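Local coordinates for putative carbohydrate binding protein (Pseudomonas aeruginosa, PDB 3QEC) that probably binds sulfated carbohydrates such as heparin and may take part in carbohydrate transport and biofilm formation, at residues 6-10 / 54-59; 18-22 / 103-107; 26-32 / 145-150; 47-51 / 84-89; 111-117 / 128-132. All coordinates share one frame; numbering follows the deposited sequence. Where two conformers were deposited one is given.

In the fold
The chain folds as two beta sheets packed face to face, with helix 54-63 lying outside. Interaction 3 is in one sheet, where strand 24-33 pairs with strand 146-148. Interactions 4 and 5, centres about 17 Å apart, are in the other, which runs 89-92, 46-51, 107-120, 125-138. Interactions 3 and 5, centres about 11 Å apart, face each other across the core, and Arg150 also reaches Thr131. Interaction 2 lies at one end of the sandwich, its centre about 12 Å from that of interaction 4. Interaction 1 holds the N-terminal residues on the outer helix, centre to centre about 14 Å from interaction 4. Along the chain, interactions 4 and 5 both fall between the segments of interaction 3.

Interaction 1 of 5, residues 6-10 / 54-59; sequences DLPDF and SYMKAY
Tyr55 lays one face of its ring against the edge of Phe10. The stack is T-shaped, with ring centroids 5.5 Å apart and planes at 77°. Phe10 CD1 is the atom that makes the approach. It sits over the rim of the tyrosine ring, 4.1 Å from Tyr55 CE2. Both rings are swung anti to their own backbone N (chi1 -174° for each), which carries Tyr55 outward from the helix to where Phe10 meets it. The tyrosine ring is also met by backbone. Pro8 O lies in the ring plane at the other edge, 3.4 Å from Tyr55 CE1.

Leu7 fills the notch between Tyr55 and Tyr59, one helical turn further on. Its two methyls split the work. Leu7 CD1 touches the phenol end, 4.1 Å from Tyr55 CZ. Leu7 CD2 rests on the helix itself, 3.9 Å from Tyr59 CB and 4.0 Å from Ala58 CB. This is an extended N-terminal segment lying across one flank of helix 54-63, by apolar packing and ring contact. Ala58 gives the segment room to come close, and Pro8 CD approaches Ala58 CB to 3.7 Å.

The surroundings fix both aromatic groups further. The hydroxyl of Tyr55 is hydrogen-bonded to the backbone N of Asp81, which ties the same ring to the loop beyond the helix. Phe10 stacks in turn on Tyr15 of helix 12-16, while Leu7 also touches Leu80.

Interaction 2 of 5, residues 18-22 / 103-107; sequences TQQVG and HIPNG
His103 meets Gly22 first: the backbone oxygen Gly22 O stands in the plane of the imidazole, at its edge, 3.4 Å from His103 CD2. Ile104 turns its side chain from the 18-22 segment, toward Leu49 and Arg89.

Pro105 is the centre of the contact. Its ring points into the bend of the 18-22 segment, between two carbonyls. Pro105 CB lies 3.2 Å from Gln19 O, and the same CB is 3.3 Å from Val21 O. Gly22 packs on the proline backbone, with Gly22 CA 3.9 Å from Pro105 CA. Gly22, with no side chain, lets the two backbones come this close.

Asn106 follows, and here water joins the two segments. One water accepts from Asn106 N and donates to Gln19 OE1 and to Val21 O, 2.9 Å from the latter. A second accepts from Gln19 N and donates to Asn106 O, at 2.7 Å from that oxygen. The extended chain of Gln19 (chi2 -174°) brings OE1 to the first water. The backbone polar groups here are therefore joined through solvent rather than directly.

Beyond Asn106 the chain enters strand 107-120. The corner begins with a classic irregularity of antiparallel sheets: His103 and Ile104 both face Gly24, a G1 beta bulge.

Interaction 3 of 5, residues 26-32 / 145-150; sequences INGDLYL and KVLLTR
Leu30 and Leu148 lie side by side, pointing the same way into the core. Leu30 CD1 is 4.1 Å from Leu148 CD2. On the same face, Ile26 crosses Val146 at a slant, with Ile26 CG2 3.9 Å from Val146 CG2. These four side chains turn toward the other sheet, where Leu30 and Leu148 touch Ser113 and Val146 touches Ile111.

The opposite face holds Tyr31. Its CG lies between the backbone N and the carbonyl carbon (chi1 74°), which folds the ring over the neighbouring strand. Thr149 sits on one face of this ring. Its hydroxyl oxygen OG1 lies over the ring centre, 3.4 Å above the plane. Beside it Thr149 CB makes a CH-pi contact, 3.9 Å from the Tyr31 centroid. At the ring's edge, in its plane, Leu147 CD1 comes to 3.8 Å of Tyr31 CE1. The hydroxyl of Thr149 also donates to the backbone of the same tyrosine: Thr149 OG1 is 2.7 Å from Tyr31 O, well above the carbonyl plane.

Backbone bonds run between the strands. Val146 N gives to Asn27 O, Asp29 N to Val146 O and Leu148 N to Asp29 O, with a weak bond from Tyr31 N to Leu148 O. At the outer edge Lys145, bent at chi3, forms a salt bridge: Lys145 NZ lies 3.0 Å from Asp29 OD2 and meets it nearly end-on.

The register, Gly28 to Val146 through Leu30 to Leu148, is parallel. The last strand is laid beside the first, adding a parallel strand to one sheet of what is probably a beta sandwich.

Interaction 4 of 5, residues 47-51 / 84-89; sequences VALEP and RATYVR
Glu50 reaches across to Arg84 and grips it with both carboxylate oxygens. Its CB begins against Val88, 4.1 Å from Val88 CG2. From there a chi1 of 64° lifts CG off the strand toward Arg84, and the chain runs on extended to the carboxylate. Glu50 OE1 takes the bond from Arg84 NE, at 2.9 Å. Glu50 OE2 takes the one from Arg84 NH2, at 2.7 Å. The grip is side-on, and each oxygen is met on its syn side. The two flat groups are turned by 41°, so the nitrogens lie out of the carboxylate plane. Val88 CG2 also covers one face of the Arg84 guanidinium, 3.5 Å above its plane. Glu50 OE2 has another partner in the hydroxyl of Tyr60.

Beside this bridge, Leu49 and Arg89 form an antiparallel hydrogen-bonded pair. A water takes a hydrogen from Arg89 NH1 and gives hydrogens to Leu49 O and Tyr87 O. Pro51 CD rests on Tyr87 CB, 3.8 Å away.

Strand 46-51 here lies between strands 89-92 and 107-120. Helix 54-63 crosses the outer side, where Met56 touches both Glu50 and Arg84, while Leu49 faces inward to Phe101 and Ile104.

Interaction 5 of 5, residues 111-117 / 128-132; sequences ISSELTW and EGGTV
Trp117 carries Glu128 on one face of its indole. Glu128 CB sits 3.8 Å from the centroid of the five-membered ring, a CH-pi contact. Gly129 N lies over the same face, toward the rim, and Gly129 CA is 3.6 Å from Trp117 CZ3. A chi1 of 65° turns the indole of Trp117 across onto these two residues. Having no side chain, Gly129 allows the ring to lie close over its backbone. The carboxylate plane of Glu128 is turned 48° from the ring, and its oxygens bond to Ser34 and Ala35.

On the opposite face, Glu114 leans over Thr131, with Glu114 OE1 3.8 Å from Thr131 CG2. Six backbone bonds join the two strands of the hairpin, in pairs: Ser113 with Val132, Leu115 with Gly130, and Trp117 with Glu128.

The chemistry differs between the faces. Leu115, Val132 and Trp117 look toward the other sheet, with Trp117 and Val132 touching Leu32 and Leu30. Buried Ser113 shares that face, its OG bonded to Lys46 O, with Glu128 at the end. Glu114, Thr116 and Thr131 make the other face polar, and Thr131 OG1 bonds to Phe63 O and Leu66 N. This fits a sandwich sheet with one side in the core.

Interaction 1 of 5, residues 6-10 / 54-59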
# COMPACT_ATOMS: atom_id res chain seq x y z
N ASP A 6 -3.09 9.70 -18.21
CA ASP A 6 -2.20 9.62 -17.05
C ASP A 6 -2.91 10.11 -15.74
O ASP A 6 -4.07 9.73 -15.49
CB ASP A 6 -0.86 10.36 -17.30
CG ASP A 6 -0.90 11.67 -18.09
OD1 ASP A 6 -2.01 12.22 -18.28
OD2 ASP A 6 0.18 12.15 -18.51
N LEU A 7 -2.21 10.92 -14.90
CA LEU A 7 -2.73 11.38 -13.61
C LEU A 7 -3.35 12.76 -13.66
O LEU A 7 -2.85 13.62 -14.40
CB LEU A 7 -1.62 11.38 -12.54
CG LEU A 7 -0.98 10.06 -12.18
CD1 LEU A 7 0.14 10.27 -11.23
CD2 LEU A 7 -1.98 9.09 -11.60
N PRO A 8 -4.36 13.05 -12.80
CA PRO A 8 -4.92 14.41 -12.77
C PRO A 8 -3.94 15.41 -12.15
O PRO A 8 -2.93 15.00 -11.59
CB PRO A 8 -6.18 14.25 -11.91
CG PRO A 8 -5.91 13.09 -11.06
CD PRO A 8 -5.05 12.17 -11.83
N ASP A 9 -4.23 16.72 -12.26
CA ASP A 9 -3.39 17.74 -11.63
C ASP A 9 -3.41 17.53 -10.11
O ASP A 9 -4.45 17.12 -9.56
CB ASP A 9 -3.88 19.16 -11.97
CG ASP A 9 -3.77 19.58 -13.43
OD1 ASP A 9 -2.84 19.09 -14.13
OD2 ASP A 9 -4.55 20.46 -13.85
N PHE A 10 -2.27 17.78 -9.43
CA PHE A 10 -2.16 17.64 -7.98
C PHE A 10 -3.24 18.52 -7.29
O PHE A 10 -3.26 19.73 -7.52
CB PHE A 10 -0.74 18.00 -7.50
CG PHE A 10 -0.51 17.75 -6.03
CD1 PHE A 10 -0.22 16.48 -5.56
CD2 PHE A 10 -0.58 18.79 -5.11
CE1 PHE A 10 0.01 16.25 -4.21
CE2 PHE A 10 -0.35 18.57 -3.76
CZ PHE A 10 -0.05 17.30 -3.31
N SER A 54 -8.18 12.08 -4.89
CA SER A 54 -8.57 11.79 -6.27
C SER A 54 -7.31 11.50 -7.14
O SER A 54 -7.37 10.71 -8.09
CB SER A 54 -9.40 12.92 -6.85
OG SER A 54 -8.64 14.11 -6.98
N TYR A 55 -6.17 12.12 -6.76
CA TYR A 55 -4.83 12.00 -7.35
C TYR A 55 -4.31 10.55 -7.20
O TYR A 55 -4.01 9.91 -8.21
CB TYR A 55 -3.87 13.02 -6.69
CG TYR A 55 -2.48 13.10 -7.29
CD1 TYR A 55 -2.28 13.63 -8.57
CD2 TYR A 55 -1.36 12.68 -6.58
CE1 TYR A 55 -1.00 13.71 -9.13
CE2 TYR A 55 -0.08 12.73 -7.14
CZ TYR A 55 0.10 13.25 -8.41
OH TYR A 55 1.36 13.31 -8.96
N MSE A 56 -4.26 10.02 -5.95
CA MSE A 56 -3.77 8.66 -5.69
C MSE A 56 -4.80 7.56 -6.07
O MSE A 56 -4.39 6.43 -6.34
CB MSE A 56 -3.30 8.51 -4.24
CG MSE A 56 -2.02 9.33 -3.94
SE MSE A 56 -0.62 9.14 -5.29
CE MSE A 56 0.03 7.36 -4.81
N LYS A 57 -6.10 7.89 -6.16
CA LYS A 57 -7.14 6.95 -6.62
C LYS A 57 -6.82 6.53 -8.05
O LYS A 57 -6.90 5.34 -8.38
CB LYS A 57 -8.54 7.61 -6.54
CG LYS A 57 -9.68 6.75 -7.08
CD LYS A 57 -11.02 7.46 -6.97
CE LYS A 57 -12.16 6.63 -7.48
NZ LYS A 57 -13.48 7.27 -7.17
N ALA A 58 -6.44 7.52 -8.90
CA ALA A 58 -6.05 7.33 -10.30
C ALA A 58 -4.75 6.49 -10.39
O ALA A 58 -4.65 5.60 -11.24
CB ALA A 58 -5.87 8.68 -10.97
N TYR A 59 -3.78 6.76 -9.49
CA TYR A 59 -2.51 6.03 -9.46
C TYR A 59 -2.73 4.56 -9.06
O TYR A 59 -2.35 3.66 -9.81
CB TYR A 59 -1.51 6.71 -8.51
CG TYR A 59 -0.14 6.06 -8.51
CD1 TYR A 59 0.83 6.42 -9.45
CD2 TYR A 59 0.17 5.05 -7.60
CE1 TYR A 59 2.08 5.82 -9.46
CE2 TYR A 59 1.41 4.41 -7.63
CZ TYR A 59 2.38 4.82 -8.54
OH TYR A 59 3.60 4.19 -8.55

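Interaction 2 of 5, residues 18-22 / 103-107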
# COMPACT_ATOMS: atom_id res chain seq x y z
N THR A 18 -7.03 17.95 4.85
CA THR A 18 -6.76 16.82 5.75
C THR A 18 -6.17 17.25 7.11
O THR A 18 -5.36 18.18 7.18
CB THR A 18 -5.82 15.77 5.09
OG1 THR A 18 -4.52 16.31 4.92
CG2 THR A 18 -6.34 15.27 3.77
N GLN A 19 -6.56 16.55 8.19
CA GLN A 19 -5.99 16.73 9.53
C GLN A 19 -4.59 16.07 9.49
O GLN A 19 -4.49 14.95 8.98
CB GLN A 19 -6.91 16.10 10.60
CG GLN A 19 -8.25 16.83 10.73
CD GLN A 19 -9.08 16.29 11.86
OE1 GLN A 19 -8.58 16.04 12.97
NE2 GLN A 19 -10.36 16.08 11.59
N GLN A 20 -3.53 16.76 9.95
CA GLN A 20 -2.14 16.31 9.85
C GLN A 20 -1.54 15.87 11.22
O GLN A 20 -0.36 15.52 11.28
CB GLN A 20 -1.28 17.42 9.20
CG GLN A 20 -1.51 17.55 7.68
CD GLN A 20 -1.47 18.97 7.13
OE1 GLN A 20 -0.50 19.72 7.32
NE2 GLN A 20 -2.51 19.34 6.36
N VAL A 21 -2.35 15.89 12.30
CA VAL A 21 -1.96 15.54 13.68
C VAL A 21 -3.03 14.58 14.25
O VAL A 21 -4.19 14.66 13.84
CB VAL A 21 -1.68 16.75 14.60
CG1 VAL A 21 -0.48 17.55 14.10
CG2 VAL A 21 -2.92 17.65 14.77
N GLY A 22 -2.65 13.67 15.14
CA GLY A 22 -3.61 12.70 15.66
C GLY A 22 -3.09 11.73 16.70
O GLY A 22 -1.91 11.79 17.06
N HIS A 103 -0.06 7.66 16.19
CA HIS A 103 -0.44 9.07 16.01
C HIS A 103 -1.08 9.34 14.62
O HIS A 103 -0.78 10.34 13.97
CB HIS A 103 0.76 10.00 16.27
CG HIS A 103 1.22 9.93 17.69
ND1 HIS A 103 2.33 9.18 18.06
CD2 HIS A 103 0.66 10.45 18.81
CE1 HIS A 103 2.42 9.30 19.37
NE2 HIS A 103 1.44 10.05 19.87
N ILE A 104 -2.00 8.45 14.21
CA ILE A 104 -2.69 8.58 12.93
C ILE A 104 -3.89 9.55 13.06
O ILE A 104 -4.82 9.30 13.85
CB ILE A 104 -3.11 7.19 12.33
CG1 ILE A 104 -1.89 6.29 12.05
CG2 ILE A 104 -4.01 7.32 11.07
CD1 ILE A 104 -0.66 6.99 11.39
N PRO A 105 -3.90 10.62 12.23
CA PRO A 105 -5.03 11.56 12.25
C PRO A 105 -6.34 10.98 11.75
O PRO A 105 -6.36 9.98 11.03
CB PRO A 105 -4.57 12.66 11.28
CG PRO A 105 -3.10 12.55 11.22
CD PRO A 105 -2.87 11.07 11.28
N ASN A 106 -7.44 11.63 12.13
CA ASN A 106 -8.78 11.35 11.63
C ASN A 106 -8.77 11.61 10.13
O ASN A 106 -8.21 12.63 9.70
CB ASN A 106 -9.77 12.28 12.34
CG ASN A 106 -11.21 12.15 11.94
OD1 ASN A 106 -12.05 11.70 12.72
ND2 ASN A 106 -11.57 12.69 10.80
N GLY A 107 -9.32 10.69 9.35
CA GLY A 107 -9.34 10.82 7.90
C GLY A 107 -9.46 9.52 7.16
O GLY A 107 -9.66 8.47 7.77
O HOH W 1 -6.96 13.83 13.86
O HOH W 2 -8.77 14.55 7.87

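Interaction 3 of 5, residues 26-32 / 145-150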
# COMPACT_ATOMS: atom_id res chain seq x y z
N ILE A 26 -3.02 2.05 14.14
CA ILE A 26 -3.35 1.09 13.07
C ILE A 26 -2.45 -0.13 13.22
O ILE A 26 -1.23 0.02 13.37
CB ILE A 26 -3.28 1.70 11.62
CG1 ILE A 26 -4.33 2.83 11.43
CG2 ILE A 26 -3.47 0.61 10.54
CD1 ILE A 26 -4.38 3.49 10.01
N ASN A 27 -3.05 -1.33 13.23
CA ASN A 27 -2.38 -2.64 13.30
C ASN A 27 -2.78 -3.45 12.10
O ASN A 27 -3.92 -3.36 11.65
CB ASN A 27 -2.74 -3.41 14.57
CG ASN A 27 -2.62 -2.62 15.83
OD1 ASN A 27 -3.61 -2.13 16.38
ND2 ASN A 27 -1.41 -2.46 16.31
N GLY A 28 -1.89 -4.28 11.62
CA GLY A 28 -2.24 -5.11 10.50
C GLY A 28 -1.25 -6.20 10.19
O GLY A 28 -0.20 -6.29 10.84
N ASP A 29 -1.59 -6.99 9.17
CA ASP A 29 -0.82 -8.12 8.68
C ASP A 29 -0.74 -8.06 7.18
O ASP A 29 -1.73 -7.74 6.52
CB ASP A 29 -1.47 -9.44 9.13
CG ASP A 29 -1.45 -9.64 10.64
OD1 ASP A 29 -0.36 -9.91 11.18
OD2 ASP A 29 -2.52 -9.53 11.26
N LEU A 30 0.47 -8.33 6.65
CA LEU A 30 0.73 -8.33 5.21
C LEU A 30 1.08 -9.73 4.73
O LEU A 30 1.97 -10.38 5.31
CB LEU A 30 1.86 -7.33 4.85
CG LEU A 30 2.44 -7.42 3.42
CD1 LEU A 30 1.46 -6.87 2.38
CD2 LEU A 30 3.76 -6.70 3.33
N TYR A 31 0.38 -10.18 3.67
CA TYR A 31 0.65 -11.47 3.02
C TYR A 31 -0.05 -11.56 1.67
O TYR A 31 -1.05 -10.89 1.44
CB TYR A 31 0.28 -12.68 3.91
CG TYR A 31 -1.20 -12.96 4.06
CD1 TYR A 31 -1.96 -12.30 5.03
CD2 TYR A 31 -1.83 -13.92 3.28
CE1 TYR A 31 -3.32 -12.58 5.20
CE2 TYR A 31 -3.19 -14.20 3.43
CZ TYR A 31 -3.93 -13.53 4.39
OH TYR A 31 -5.27 -13.83 4.53
N LEU A 32 0.50 -12.40 0.79
CA LEU A 32 -0.07 -12.69 -0.53
C LEU A 32 -0.05 -14.20 -0.71
O LEU A 32 0.56 -14.88 0.11
CB LEU A 32 0.67 -11.93 -1.66
CG LEU A 32 0.43 -10.39 -1.73
CD1 LEU A 32 1.15 -9.79 -2.92
CD2 LEU A 32 -1.05 -10.03 -1.78
N LYS A 145 -8.35 -3.61 12.70
CA LYS A 145 -7.11 -4.10 12.09
C LYS A 145 -7.23 -4.09 10.57
O LYS A 145 -8.34 -4.20 10.03
CB LYS A 145 -6.79 -5.52 12.58
CG LYS A 145 -5.90 -5.58 13.81
CD LYS A 145 -5.53 -7.01 14.22
CE LYS A 145 -4.39 -7.63 13.43
NZ LYS A 145 -4.22 -9.08 13.72
N VAL A 146 -6.10 -3.97 9.87
CA VAL A 146 -6.08 -4.03 8.42
C VAL A 146 -5.45 -5.36 7.99
O VAL A 146 -4.31 -5.66 8.35
CB VAL A 146 -5.36 -2.82 7.76
CG1 VAL A 146 -5.45 -2.89 6.23
CG2 VAL A 146 -5.91 -1.50 8.28
N LEU A 147 -6.17 -6.15 7.23
CA LEU A 147 -5.62 -7.38 6.67
C LEU A 147 -5.20 -7.00 5.22
O LEU A 147 -6.04 -6.91 4.31
CB LEU A 147 -6.63 -8.54 6.76
CG LEU A 147 -6.09 -9.93 6.49
CD1 LEU A 147 -5.26 -10.45 7.67
CD2 LEU A 147 -7.22 -10.90 6.19
N LEU A 148 -3.91 -6.64 5.07
CA LEU A 148 -3.37 -6.18 3.79
C LEU A 148 -3.05 -7.38 2.90
O LEU A 148 -1.90 -7.84 2.85
CB LEU A 148 -2.15 -5.26 4.02
CG LEU A 148 -1.73 -4.34 2.85
CD1 LEU A 148 -2.90 -3.53 2.30
CD2 LEU A 148 -0.57 -3.45 3.25
N THR A 149 -4.09 -7.91 2.23
CA THR A 149 -4.00 -9.08 1.35
C THR A 149 -5.03 -8.99 0.19
O THR A 149 -5.96 -8.18 0.23
CB THR A 149 -4.22 -10.36 2.18
OG1 THR A 149 -3.68 -11.47 1.47
CG2 THR A 149 -5.69 -10.62 2.55
N ARG A 150 -4.86 -9.86 -0.83
CA ARG A 150 -5.78 -10.02 -1.98
C ARG A 150 -5.54 -11.41 -2.66
O ARG A 150 -4.55 -12.10 -2.31
CB ARG A 150 -5.68 -8.86 -3.01
CG ARG A 150 -4.32 -8.69 -3.65
CD ARG A 150 -4.35 -7.80 -4.86
NE ARG A 150 -3.01 -7.61 -5.43
CZ ARG A 150 -2.46 -8.42 -6.33
NH1 ARG A 150 -3.13 -9.48 -6.78
NH2 ARG A 150 -1.25 -8.17 -6.79
OXT ARG A 150 -6.34 -11.78 -3.56

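Interaction 4 of 5, residues 47-51 / 84-89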
# COMPACT_ATOMS: atom_id res chain seq x y z
N VAL A 47 5.51 -0.56 4.27
CA VAL A 47 4.07 -0.32 4.14
C VAL A 47 3.85 1.20 4.18
O VAL A 47 4.38 1.86 5.07
CB VAL A 47 3.22 -1.08 5.23
CG1 VAL A 47 1.74 -0.77 5.10
CG2 VAL A 47 3.46 -2.58 5.17
N ALA A 48 3.12 1.74 3.21
CA ALA A 48 2.82 3.17 3.11
C ALA A 48 1.37 3.47 3.50
O ALA A 48 0.46 2.70 3.16
CB ALA A 48 3.08 3.67 1.69
N LEU A 49 1.16 4.60 4.19
CA LEU A 49 -0.16 5.07 4.59
C LEU A 49 -0.25 6.56 4.23
O LEU A 49 0.55 7.35 4.72
CB LEU A 49 -0.38 4.81 6.09
CG LEU A 49 -1.68 5.30 6.70
CD1 LEU A 49 -2.76 4.26 6.54
CD2 LEU A 49 -1.48 5.62 8.16
N GLU A 50 -1.17 6.92 3.32
CA GLU A 50 -1.29 8.30 2.83
C GLU A 50 -2.75 8.73 2.60
O GLU A 50 -3.60 7.86 2.43
CB GLU A 50 -0.51 8.45 1.51
CG GLU A 50 -1.03 7.62 0.34
CD GLU A 50 -0.14 7.76 -0.87
OE1 GLU A 50 0.03 8.90 -1.37
OE2 GLU A 50 0.46 6.75 -1.28
N PRO A 51 -3.06 10.07 2.55
CA PRO A 51 -4.46 10.50 2.29
C PRO A 51 -5.07 9.88 1.02
O PRO A 51 -4.39 9.79 -0.01
CB PRO A 51 -4.33 12.03 2.14
CG PRO A 51 -3.10 12.38 2.92
CD PRO A 51 -2.16 11.24 2.73
N ARG A 84 3.51 15.43 -2.54
CA ARG A 84 2.80 14.28 -1.98
C ARG A 84 3.61 13.58 -0.88
O ARG A 84 3.03 13.14 0.10
CB ARG A 84 2.45 13.30 -3.10
CG ARG A 84 1.91 11.93 -2.68
CD ARG A 84 2.82 10.88 -3.23
NE ARG A 84 2.46 9.55 -2.75
CZ ARG A 84 3.33 8.56 -2.61
NH1 ARG A 84 4.62 8.74 -2.89
NH2 ARG A 84 2.93 7.38 -2.15
N ALA A 85 4.94 13.48 -1.05
CA ALA A 85 5.84 12.77 -0.13
C ALA A 85 5.71 13.23 1.34
O ALA A 85 5.81 12.40 2.24
CB ALA A 85 7.28 12.92 -0.58
N THR A 86 5.43 14.52 1.58
CA THR A 86 5.34 15.08 2.93
C THR A 86 4.11 14.53 3.71
O THR A 86 4.09 14.62 4.94
CB THR A 86 5.39 16.63 2.89
OG1 THR A 86 5.45 17.11 4.23
CG2 THR A 86 4.20 17.26 2.21
N TYR A 87 3.12 13.95 3.01
CA TYR A 87 1.88 13.40 3.57
C TYR A 87 1.94 11.87 3.77
O TYR A 87 1.00 11.31 4.33
CB TYR A 87 0.70 13.74 2.65
CG TYR A 87 0.46 15.22 2.53
CD1 TYR A 87 -0.28 15.91 3.49
CD2 TYR A 87 0.97 15.95 1.46
CE1 TYR A 87 -0.50 17.28 3.40
CE2 TYR A 87 0.77 17.33 1.36
CZ TYR A 87 0.04 17.99 2.33
OH TYR A 87 -0.17 19.34 2.23
N VAL A 88 3.02 11.20 3.32
CA VAL A 88 3.18 9.75 3.38
C VAL A 88 3.81 9.34 4.69
O VAL A 88 4.87 9.85 5.05
CB VAL A 88 3.99 9.21 2.16
CG1 VAL A 88 4.18 7.69 2.25
CG2 VAL A 88 3.33 9.59 0.84
N ARG A 89 3.15 8.41 5.40
CA ARG A 89 3.63 7.79 6.63
C ARG A 89 4.08 6.38 6.27
O ARG A 89 3.55 5.79 5.33
CB ARG A 89 2.56 7.79 7.72
CG ARG A 89 2.42 9.12 8.41
CD ARG A 89 1.13 9.19 9.19
NE ARG A 89 1.03 10.43 9.96
CZ ARG A 89 0.37 11.50 9.55
NH1 ARG A 89 -0.24 11.50 8.37
NH2 ARG A 89 0.33 12.59 10.31
O HOH W 3 -0.34 9.76 6.09

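Interaction 5 of 5, residues 111-117 / 128-132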
# COMPACT_ATOMS: atom_id res chain seq x y z
N ILE A 111 -3.69 2.37 2.28
CA ILE A 111 -2.64 1.61 2.96
C ILE A 111 -2.12 0.65 1.86
O ILE A 111 -2.93 -0.04 1.22
CB ILE A 111 -3.10 0.98 4.30
CG1 ILE A 111 -1.92 0.41 5.12
CG2 ILE A 111 -4.30 0.01 4.14
CD1 ILE A 111 -2.26 0.17 6.61
N SER A 112 -0.83 0.74 1.52
CA SER A 112 -0.26 0.07 0.36
C SER A 112 1.13 -0.53 0.60
O SER A 112 1.96 0.08 1.28
CB SER A 112 -0.17 1.07 -0.80
OG SER A 112 0.12 0.44 -2.04
N SER A 113 1.40 -1.68 -0.04
CA SER A 113 2.68 -2.39 0.02
C SER A 113 2.97 -3.16 -1.28
O SER A 113 2.09 -3.29 -2.14
CB SER A 113 2.70 -3.35 1.21
OG SER A 113 4.04 -3.73 1.52
N GLU A 114 4.22 -3.64 -1.42
CA GLU A 114 4.68 -4.44 -2.55
C GLU A 114 5.42 -5.65 -2.00
O GLU A 114 6.41 -5.51 -1.27
CB GLU A 114 5.54 -3.62 -3.51
CG GLU A 114 6.11 -4.42 -4.68
CD GLU A 114 6.53 -3.63 -5.91
OE1 GLU A 114 6.30 -2.41 -5.97
OE2 GLU A 114 7.06 -4.27 -6.85
N LEU A 115 4.93 -6.84 -2.32
CA LEU A 115 5.51 -8.09 -1.87
C LEU A 115 5.69 -9.03 -3.06
O LEU A 115 4.71 -9.47 -3.66
CB LEU A 115 4.63 -8.70 -0.75
CG LEU A 115 4.96 -10.10 -0.26
CD1 LEU A 115 6.37 -10.18 0.35
CD2 LEU A 115 3.91 -10.58 0.70
N THR A 116 6.95 -9.30 -3.41
CA THR A 116 7.30 -10.20 -4.51
C THR A 116 8.33 -11.24 -4.01
O THR A 116 9.05 -10.99 -3.04
CB THR A 116 7.80 -9.43 -5.76
OG1 THR A 116 9.03 -8.78 -5.46
CG2 THR A 116 6.79 -8.42 -6.27
N TRP A 117 8.34 -12.41 -4.64
CA TRP A 117 9.24 -13.50 -4.32
C TRP A 117 9.43 -14.37 -5.57
O TRP A 117 8.79 -14.12 -6.60
CB TRP A 117 8.75 -14.32 -3.10
CG TRP A 117 7.46 -15.04 -3.32
CD1 TRP A 117 7.30 -16.32 -3.75
CD2 TRP A 117 6.14 -14.48 -3.22
NE1 TRP A 117 5.97 -16.60 -3.95
CE2 TRP A 117 5.23 -15.50 -3.59
CE3 TRP A 117 5.63 -13.22 -2.85
CZ2 TRP A 117 3.84 -15.30 -3.58
CZ3 TRP A 117 4.26 -13.03 -2.85
CH2 TRP A 117 3.38 -14.06 -3.22
N GLU A 128 6.58 -14.01 -8.44
CA GLU A 128 5.23 -14.09 -7.89
C GLU A 128 4.93 -12.85 -7.03
O GLU A 128 5.84 -12.12 -6.66
CB GLU A 128 5.07 -15.38 -7.07
CG GLU A 128 5.13 -16.65 -7.90
CD GLU A 128 4.16 -17.73 -7.47
OE1 GLU A 128 2.96 -17.60 -7.78
OE2 GLU A 128 4.61 -18.71 -6.83
N GLY A 129 3.65 -12.63 -6.76
CA GLY A 129 3.19 -11.49 -5.96
C GLY A 129 3.09 -10.21 -6.76
O GLY A 129 3.01 -10.23 -7.99
N GLY A 130 3.09 -9.10 -6.04
CA GLY A 130 2.97 -7.76 -6.61
C GLY A 130 2.51 -6.75 -5.60
O GLY A 130 2.83 -6.86 -4.41
N THR A 131 1.75 -5.74 -6.06
CA THR A 131 1.25 -4.66 -5.20
C THR A 131 -0.12 -5.02 -4.63
O THR A 131 -0.90 -5.75 -5.27
CB THR A 131 1.20 -3.31 -5.95
OG1 THR A 131 0.39 -3.44 -7.12
CG2 THR A 131 2.59 -2.81 -6.35
N VAL A 132 -0.40 -4.51 -3.42
CA VAL A 132 -1.68 -4.68 -2.73
C VAL A 132 -1.99 -3.34 -2.01
O VAL A 132 -1.12 -2.78 -1.33
CB VAL A 132 -1.75 -5.94 -1.80
CG1 VAL A 132 -0.62 -5.98 -0.77
CG2 VAL A 132 -3.13 -6.08 -1.15